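PDB 6T0Q: lectin from Pleurotus ostreatus, which binds galactose and N-acetyl-D-galactosamine, probably with the help of bound calcium. Local coordinates for the interface of chains A and B. Coordinates in Å, arbitrary orientation; residue numbers count along the deposited sequence, not the author numbering. Chains: chain A/B, Lectin.

The interface of chains A and B. Residues chain A 247, 269, 271-272, 323; chain B 272, 324-325.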
loop_
_atom_site.group_PDB
_atom_site.type_symbol
_atom_site.label_atom_id
_atom_site.label_comp_id
_atom_site.label_asym_id
_atom_site.label_seq_id
_atom_site.Cartn_x
_atom_site.Cartn_y
_atom_site.Cartn_z
ATOM N N ASN A 247 -1.095 -4.821 12.208
ATOM C CA ASN A 247 -0.003 -5.431 11.444
ATOM C C ASN A 247 0.483 -6.728 12.090
ATOM O O ASN A 247 1.679 -7.017 12.135
ATOM C CB ASN A 247 1.140 -4.439 11.261
ATOM C CG ASN A 247 0.692 -3.202 10.527
ATOM O OD1 ASN A 247 -0.124 -3.291 9.606
ATOM N ND2 ASN A 247 1.185 -2.035 10.950
ATOM N N HIS A 269 3.260 1.531 10.341
ATOM C CA HIS A 269 3.970 1.510 9.074
ATOM C C HIS A 269 3.614 2.782 8.303
ATOM O O HIS A 269 2.492 3.280 8.413
ATOM C CB HIS A 269 3.584 0.271 8.263
ATOM C CG HIS A 269 4.372 0.097 7.001
ATOM N ND1 HIS A 269 3.978 0.639 5.796
ATOM C CD2 HIS A 269 5.534 -0.560 6.757
ATOM C CE1 HIS A 269 4.861 0.323 4.862
ATOM N NE2 HIS A 269 5.817 -0.401 5.420
ATOM N N THR A 271 2.924 3.468 5.197
ATOM C CA THR A 271 1.960 3.458 4.098
ATOM C C THR A 271 0.880 2.382 4.173
ATOM O O THR A 271 -0.155 2.549 3.520
ATOM C CB THR A 271 2.679 3.321 2.746
ATOM O OG1 THR A 271 3.463 2.118 2.728
ATOM C CG2 THR A 271 3.571 4.530 2.487
ATOM N N PHE A 272 1.060 1.304 4.937
ATOM C CA PHE A 272 0.137 0.174 4.878
ATOM C C PHE A 272 -0.060 -0.367 6.286
ATOM O O PHE A 272 0.898 -0.848 6.897
ATOM C CB PHE A 272 0.690 -0.916 3.934
ATOM C CG PHE A 272 -0.271 -2.052 3.635
ATOM C CD1 PHE A 272 -0.523 -3.046 4.572
ATOM C CD2 PHE A 272 -0.873 -2.154 2.384
ATOM C CE1 PHE A 272 -1.394 -4.106 4.280
ATOM C CE2 PHE A 272 -1.732 -3.206 2.081
ATOM C CZ PHE A 272 -1.994 -4.185 3.032
ATOM N N PRO A 323 -0.875 -8.889 7.951
ATOM C CA PRO A 323 -1.374 -7.820 7.070
ATOM C C PRO A 323 -1.675 -8.247 5.643
ATOM O O PRO A 323 -2.635 -7.723 5.057
ATOM C CB PRO A 323 -0.244 -6.780 7.110
ATOM C CG PRO A 323 0.971 -7.536 7.584
ATOM C CD PRO A 323 0.443 -8.569 8.528
ATOM N N PHE B 272 0.133 -4.634 -2.389
ATOM C CA PHE B 272 1.372 -4.384 -1.657
ATOM C C PHE B 272 2.216 -5.649 -1.682
ATOM O O PHE B 272 1.799 -6.675 -1.139
ATOM C CB PHE B 272 1.055 -3.954 -0.207
ATOM C CG PHE B 272 2.251 -3.475 0.595
ATOM C CD1 PHE B 272 3.181 -4.372 1.105
ATOM C CD2 PHE B 272 2.406 -2.123 0.889
ATOM C CE1 PHE B 272 4.272 -3.923 1.865
ATOM C CE2 PHE B 272 3.479 -1.669 1.650
ATOM C CZ PHE B 272 4.416 -2.571 2.138
ATOM N N LEU B 324 6.207 -5.662 6.291
ATOM C CA LEU B 324 5.956 -4.382 6.951
ATOM C C LEU B 324 6.981 -4.031 8.026
ATOM O O LEU B 324 6.645 -3.358 9.007
ATOM C CB LEU B 324 4.556 -4.353 7.560
ATOM C CG LEU B 324 3.361 -4.380 6.614
ATOM C CD1 LEU B 324 2.090 -4.057 7.398
ATOM C CD2 LEU B 324 3.537 -3.404 5.470
ATOM N N ILE B 325 8.241 -4.427 7.852
ATOM C CA ILE B 325 9.205 -4.138 8.908
ATOM C C ILE B 325 9.559 -2.656 8.906
ATOM O O ILE B 325 9.352 -1.922 7.927
ATOM C CB ILE B 325 10.474 -4.999 8.783
ATOM C CG1 ILE B 325 11.318 -4.534 7.601
ATOM C CG2 ILE B 325 10.124 -6.469 8.633
ATOM C CD1 ILE B 325 12.705 -5.144 7.602
HETATM O O HOH W 1 8.300 -2.081 5.395
#
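B:Leu324 inserts its branched end among A:His269, A:Asn247, A:Phe272 and A:Pro323, and its two methyls do different work. CD2 sits over the centre of the imidazole face of A:His269, 3.7 Å from the ring centroid, a CH-pi contact in which the two side chains cross at about a right angle. CD1 points the other way, toward CB of A:Pro323 at 3.6 Å and toward the side-chain carbonyl OD1 of A:Asn247, at 3.2 Å. It also lies 3.5 Å from the backbone carbonyl O of A:Phe272. CG of B:Leu324 is anti to its own carbonyl carbon (chi1 -67°), and this turn carries the fork into chain A. Beside this plug the two copies of Phe272 meet across the two-fold axis, CD2 to CD2 at 3.6 Å, crossing obliquely with each ring margin against the CB of its counterpart. The far end of the B:Phe272 ring meets A:His269 tip to tip, its CZ 4.0 Å from the imidazole CE1, while the hydroxyl OG1 of A:Thr271 lies at the ring's edge, in plane. No direct polar bond spans this patch of loop residues, one part of a two-fold symmetric interface; an interchain disulfide at Cys225 supports the dimer. Within chain A the ring is fixed at ND1, where the backbone N-H groups of A:Thr271 and A:Phe272 both donate, the first more nearly straight (167° at H) and tilted 33° to the face away from B:Leu324, the second toward it. With ND1 accepting, NE2 probably carries the proton. At the opposite edge of the ring, NE2 bonds to a water at 3.0 Å, and that water reaches the carbonyl O of B:Ile325 at 2.7 Å.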